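Local coordinates for transcription antitermination protein NusB (Thermotoga maritima, PDB 1TZV) that probably binds the boxA antiterminator RNA of ribosomal RNA operons and takes part in transcription antitermination, existing as a monomer in equilibrium with a homodimer, at residues A11-L16 with S78-N83; E20-E25 with L31-D36. One frame throughout, in Å; residues are numbered along the deposited sequence. Where two conformers were deposited one is given.

Contact 1: residues A11-L16 with S78-N83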
loop_
_atom_site.group_PDB
_atom_site.type_symbol
_atom_site.label_atom_id
_atom_site.label_comp_id
_atom_site.label_asym_id
_atom_site.label_seq_id
_atom_site.Cartn_x
_atom_site.Cartn_y
_atom_site.Cartn_z
ATOM N N ALA A 11 -0.065 -2.148 9.302
ATOM C CA ALA A 11 1.289 -2.012 9.865
ATOM C C ALA A 11 2.251 -1.589 8.747
ATOM O O ALA A 11 3.158 -0.776 8.964
ATOM C CB ALA A 11 1.754 -3.340 10.492
ATOM N N VAL A 12 2.066 -2.162 7.556
ATOM C CA VAL A 12 2.885 -1.810 6.400
ATOM C C VAL A 12 2.663 -0.320 6.092
ATOM O O VAL A 12 3.619 0.442 5.904
ATOM C CB VAL A 12 2.504 -2.687 5.170
ATOM C CG1 VAL A 12 3.248 -2.209 3.958
ATOM C CG2 VAL A 12 2.831 -4.151 5.443
ATOM N N PHE A 13 1.396 0.088 6.064
ATOM C CA PHE A 13 1.085 1.482 5.802
ATOM C C PHE A 13 1.715 2.386 6.857
ATOM O O PHE A 13 2.297 3.407 6.507
ATOM C CB PHE A 13 -0.421 1.719 5.765
ATOM C CG PHE A 13 -0.770 3.171 5.647
ATOM C CD1 PHE A 13 -0.627 3.829 4.435
ATOM C CD2 PHE A 13 -1.114 3.900 6.768
ATOM C CE1 PHE A 13 -0.813 5.217 4.350
ATOM C CE2 PHE A 13 -1.304 5.284 6.699
ATOM C CZ PHE A 13 -1.150 5.939 5.485
ATOM N N LYS A 14 1.603 2.028 8.133
ATOM C CA LYS A 14 2.196 2.857 9.176
ATOM C C LYS A 14 3.701 3.005 9.013
ATOM O O LYS A 14 4.245 4.084 9.266
ATOM C CB LYS A 14 1.858 2.295 10.557
ATOM C CG LYS A 14 0.380 2.391 10.899
ATOM C CD LYS A 14 0.089 1.886 12.307
ATOM C CE LYS A 14 0.424 0.412 12.446
ATOM N NZ LYS A 14 0.269 -0.067 13.842
ATOM N N ALA A 15 4.387 1.950 8.581
ATOM C CA ALA A 15 5.832 2.048 8.378
ATOM C C ALA A 15 6.115 3.038 7.240
ATOM O O ALA A 15 7.007 3.879 7.350
ATOM C CB ALA A 15 6.433 0.663 8.072
ATOM N N LEU A 16 5.346 2.956 6.147
ATOM C CA LEU A 16 5.514 3.877 5.022
ATOM C C LEU A 16 5.243 5.318 5.466
ATOM O O LEU A 16 5.992 6.221 5.114
ATOM C CB LEU A 16 4.555 3.523 3.870
ATOM C CG LEU A 16 4.824 2.179 3.207
ATOM C CD1 LEU A 16 3.663 1.847 2.291
ATOM C CD2 LEU A 16 6.108 2.225 2.421
ATOM N N SER A 78 -0.796 13.864 -0.509
ATOM C CA SER A 78 -0.515 13.763 0.914
ATOM C C SER A 78 0.271 12.490 1.190
ATOM O O SER A 78 0.302 11.555 0.369
ATOM C CB SER A 78 -1.802 13.701 1.711
ATOM O OG SER A 78 -2.446 12.431 1.504
ATOM N N VAL A 79 0.923 12.448 2.343
ATOM C CA VAL A 79 1.686 11.267 2.708
ATOM C C VAL A 79 0.749 10.047 2.734
ATOM O O VAL A 79 1.170 8.937 2.395
ATOM C CB VAL A 79 2.392 11.435 4.091
ATOM C CG1 VAL A 79 3.493 12.498 4.000
ATOM C CG2 VAL A 79 1.375 11.822 5.161
ATOM N N VAL A 80 -0.509 10.243 3.116
ATOM C CA VAL A 80 -1.441 9.128 3.154
ATOM C C VAL A 80 -1.764 8.622 1.756
ATOM O O VAL A 80 -1.624 7.420 1.471
ATOM C CB VAL A 80 -2.752 9.498 3.834
ATOM C CG1 VAL A 80 -3.736 8.323 3.752
ATOM C CG2 VAL A 80 -2.492 9.881 5.302
ATOM N N ASP A 81 -2.185 9.503 0.853
ATOM C CA ASP A 81 -2.568 9.040 -0.475
ATOM C C ASP A 81 -1.402 8.463 -1.266
ATOM O O ASP A 81 -1.555 7.452 -1.960
ATOM C CB ASP A 81 -3.243 10.179 -1.231
ATOM C CG ASP A 81 -4.578 10.557 -0.624
ATOM O OD1 ASP A 81 -5.140 9.726 0.128
ATOM O OD2 ASP A 81 -5.051 11.683 -0.922
ATOM N N ARG A 82 -0.234 9.085 -1.195
ATOM C CA ARG A 82 0.927 8.572 -1.906
ATOM C C ARG A 82 1.269 7.154 -1.443
ATOM O O ARG A 82 1.504 6.236 -2.260
ATOM C CB ARG A 82 2.137 9.505 -1.660
ATOM C CG ARG A 82 3.500 8.916 -2.072
ATOM C CD ARG A 82 4.625 9.968 -2.109
ATOM N NE ARG A 82 4.773 10.665 -0.837
ATOM C CZ ARG A 82 4.261 11.863 -0.581
ATOM N NH1 ARG A 82 4.434 12.391 0.617
ATOM N NH2 ARG A 82 3.618 12.547 -1.521
ATOM N N ASN A 83 1.272 6.942 -0.135
ATOM C CA ASN A 83 1.642 5.628 0.368
ATOM C C ASN A 83 0.538 4.581 0.257
ATOM O O ASN A 83 0.841 3.389 0.101
ATOM C CB ASN A 83 2.243 5.791 1.756
ATOM C CG ASN A 83 3.577 6.503 1.690
ATOM O OD1 ASN A 83 3.713 7.687 2.087
ATOM N ND2 ASN A 83 4.541 5.852 1.124
#
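Phe13 reaches from helix 5-19 to the first turn of helix 79-94, where it meets Val80 and Asn83. Its CB and CG carry the ring across: CG stands anti to the backbone N (chi1 174°), and the touching starts at CE1 and CZ. Phe13 CE1 lies 3.7 Å from the carbonyl oxygen O of Val80, which sits at the ring edge, near its plane. Phe13 CE1 is also 4.0 Å from Asn83 CB, which approaches obliquely. Phe13 CZ, the tip, lies 3.9 Å from Val80 CG1, and Val80 CA is also at the edge in the ring plane. In the all-helical NusB fold this joins the first helix, 5-19, to helix 79-94, the fifth of seven. The axes of segments 11-16 and 79-83 come within 10.1 Å, with their N-to-C directions 123° apart. Ser78 is the N-cap of helix 79-94. Ser78 OG accepts from Asp81 N over 3.0 Å, in a nearly straight bond (177°). Leu16, one turn on from Phe13, points toward the second helix. Leu16 CB is 3.9 Å from Asn83 CB, and Leu16 CD1 is 3.9 Å from the backbone O of Asn83. The Phe13 ring also meets the Tyr114 ring of helix 100-114.

Contact 2: residues E20-E25 with L31-D36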
loop_
_atom_site.group_PDB
_atom_site.type_symbol
_atom_site.label_atom_id
_atom_site.label_comp_id
_atom_site.label_asym_id
_atom_site.label_seq_id
_atom_site.Cartn_x
_atom_site.Cartn_y
_atom_site.Cartn_z
ATOM N N GLU A 20 8.205 8.786 5.972
ATOM C CA GLU A 20 8.185 10.113 5.336
ATOM C C GLU A 20 8.812 11.205 6.215
ATOM O O GLU A 20 9.241 12.250 5.703
ATOM C CB GLU A 20 6.746 10.512 4.975
ATOM C CG GLU A 20 6.101 9.604 3.904
ATOM C CD GLU A 20 6.240 10.160 2.495
ATOM O OE1 GLU A 20 5.920 9.440 1.520
ATOM O OE2 GLU A 20 6.653 11.331 2.360
ATOM N N PHE A 21 8.884 10.948 7.517
ATOM C CA PHE A 21 9.450 11.908 8.468
ATOM C C PHE A 21 10.729 11.382 9.088
ATOM O O PHE A 21 11.318 12.020 9.967
ATOM C CB PHE A 21 8.404 12.185 9.541
ATOM C CG PHE A 21 7.077 12.567 8.972
ATOM C CD1 PHE A 21 6.035 11.646 8.922
ATOM C CD2 PHE A 21 6.907 13.811 8.377
ATOM C CE1 PHE A 21 4.838 11.968 8.277
ATOM C CE2 PHE A 21 5.726 14.142 7.732
ATOM C CZ PHE A 21 4.686 13.223 7.679
ATOM N N ARG A 22 11.172 10.221 8.627
ATOM C CA ARG A 22 12.376 9.570 9.131
ATOM C C ARG A 22 13.107 8.995 7.936
ATOM O O ARG A 22 13.454 7.812 7.912
ATOM C CB ARG A 22 11.956 8.461 10.097
ATOM C CG ARG A 22 11.237 8.989 11.327
ATOM C CD ARG A 22 10.624 7.869 12.155
ATOM N NE ARG A 22 11.616 6.909 12.632
ATOM C CZ ARG A 22 11.313 5.811 13.317
ATOM N NH1 ARG A 22 12.279 4.992 13.718
ATOM N NH2 ARG A 22 10.050 5.529 13.595
ATOM N N ARG A 23 13.371 9.851 6.955
ATOM C CA ARG A 23 13.967 9.428 5.690
ATOM C C ARG A 23 15.385 8.889 5.730
ATOM O O ARG A 23 15.844 8.268 4.772
ATOM C CB ARG A 23 13.845 10.571 4.677
ATOM C CG ARG A 23 12.388 10.927 4.378
ATOM C CD ARG A 23 12.240 12.123 3.456
ATOM N NE ARG A 23 10.842 12.517 3.325
ATOM C CZ ARG A 23 10.379 13.327 2.383
ATOM N NH1 ARG A 23 9.086 13.643 2.336
ATOM N NH2 ARG A 23 11.220 13.816 1.484
ATOM N N ASP A 24 16.068 9.109 6.844
ATOM C CA ASP A 24 17.439 8.643 7.022
ATOM C C ASP A 24 17.451 7.249 7.621
ATOM O O ASP A 24 18.514 6.649 7.800
ATOM C CB ASP A 24 18.174 9.595 7.964
ATOM C CG ASP A 24 17.552 9.621 9.347
ATOM O OD1 ASP A 24 16.323 9.823 9.447
ATOM O OD2 ASP A 24 18.286 9.430 10.339
ATOM N N GLU A 25 16.269 6.737 7.951
ATOM C CA GLU A 25 16.160 5.415 8.549
ATOM C C GLU A 25 15.658 4.379 7.552
ATOM O O GLU A 25 14.948 4.709 6.590
ATOM C CB GLU A 25 15.236 5.449 9.773
ATOM C CG GLU A 25 15.824 6.135 10.995
ATOM C CD GLU A 25 14.848 6.191 12.161
ATOM O OE1 GLU A 25 14.250 7.265 12.387
ATOM O OE2 GLU A 25 14.669 5.161 12.847
ATOM N N LEU A 31 9.471 -0.689 10.406
ATOM C CA LEU A 31 8.434 -1.718 10.537
ATOM C C LEU A 31 8.666 -2.556 11.794
ATOM O O LEU A 31 7.716 -2.904 12.494
ATOM C CB LEU A 31 8.394 -2.637 9.308
ATOM C CG LEU A 31 7.398 -3.802 9.434
ATOM C CD1 LEU A 31 5.968 -3.268 9.486
ATOM C CD2 LEU A 31 7.550 -4.770 8.282
ATOM N N GLU A 32 9.925 -2.882 12.090
ATOM C CA GLU A 32 10.208 -3.679 13.291
ATOM C C GLU A 32 9.779 -3.002 14.599
ATOM O O GLU A 32 9.486 -3.685 15.586
ATOM C CB GLU A 32 11.692 -4.057 13.360
ATOM C CG GLU A 32 12.124 -5.047 12.273
ATOM C CD GLU A 32 11.254 -6.293 12.209
ATOM O OE1 GLU A 32 11.031 -6.951 13.250
ATOM O OE2 GLU A 32 10.787 -6.630 11.107
ATOM N N GLU A 33 9.739 -1.673 14.628
ATOM C CA GLU A 33 9.304 -0.963 15.836
ATOM C C GLU A 33 7.788 -1.117 15.994
ATOM O O GLU A 33 7.261 -1.176 17.108
ATOM C CB GLU A 33 9.620 0.532 15.751
ATOM C CG GLU A 33 11.091 0.893 15.606
ATOM C CD GLU A 33 11.302 2.399 15.559
ATOM O OE1 GLU A 33 10.310 3.132 15.358
ATOM O OE2 GLU A 33 12.457 2.845 15.714
ATOM N N ILE A 34 7.092 -1.185 14.862
ATOM C CA ILE A 34 5.635 -1.311 14.833
ATOM C C ILE A 34 5.189 -2.731 15.160
ATOM O O ILE A 34 4.234 -2.938 15.919
ATOM C CB ILE A 34 5.103 -0.894 13.432
ATOM C CG1 ILE A 34 5.309 0.612 13.254
ATOM C CG2 ILE A 34 3.635 -1.255 13.269
ATOM C CD1 ILE A 34 5.292 1.057 11.809
ATOM N N LEU A 35 5.881 -3.712 14.586
ATOM C CA LEU A 35 5.553 -5.110 14.833
ATOM C C LEU A 35 5.936 -5.462 16.268
ATOM O O LEU A 35 7.012 -5.107 16.748
ATOM C CB LEU A 35 6.295 -6.034 13.854
ATOM C CG LEU A 35 5.941 -5.853 12.370
ATOM C CD1 LEU A 35 6.841 -6.735 11.522
ATOM C CD2 LEU A 35 4.470 -6.187 12.121
ATOM N N ASP A 36 5.026 -6.128 16.957
ATOM C CA ASP A 36 5.281 -6.547 18.327
ATOM C C ASP A 36 4.502 -7.818 18.602
ATOM O O ASP A 36 4.013 -8.474 17.676
ATOM C CB ASP A 36 4.902 -5.443 19.326
ATOM C CG ASP A 36 3.460 -5.008 19.211
ATOM O OD1 ASP A 36 2.641 -5.795 18.714
ATOM O OD2 ASP A 36 3.142 -3.880 19.639
#
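A surface salt-bridge network of Arg22, Glu25 and Glu33 ties the loop after helix 5-19 to helix 27-34. The two side chains that span it meet head-on, Arg22 from the loop and Glu33 from its helix. The Arg22 chain bends at chi3 (60°), and its guanidinium presents its edge to both carboxylates. Glu33, stretched out past CG, is gripped end-on. NH1 of Arg22 donates to OE2 of Glu33 at 2.9 Å, from above the carboxylate plane. NH2 of Arg22 donates to OE1 of Glu33 at 3.0 Å, on the syn side but out of plane. The two flat groups are turned 31° apart. Glu25 is held side-on: NE of Arg22 donates to Glu25 OE1 at 2.7 Å, nearly straight (169°), and NH1 also bonds to Glu25 OE2. NH1 thus serves both acids. Glu25 OE2 and Glu33 OE2 stand 4.3 Å apart. A leucine in place of Arg22 would probably leave these two like charges near each other without their shared cation. A type I turn from Arg22 to Glu25 brings the arginine and Glu25 together. Behind Glu33, Leu31 packs on helix 41-56 and Ile34 on helix 5-19, so helix 27-34 lies against both.

In the fold
Contacts 1 and 2 have their centres 11 Å apart. Helix 5-19 joins them: it supplies 11-16 to contact 1, and the loop 20-25 of contact 2 follows it. Both segments of contact 2 fall in the chain between the two segments of contact 1. Contact 1 is buried and spans distant parts of the sequence. Contact 2 is local and at the surface. They touch directly through a salt bridge between Arg82 NE and Glu20 OE1 (2.9 Å). Ile34 also packs on Ala15 and Lys14. Through Glu20 and Arg82 the loop of contact 2 also reaches the start of helix 79-94, within one all-helical NusB family fold.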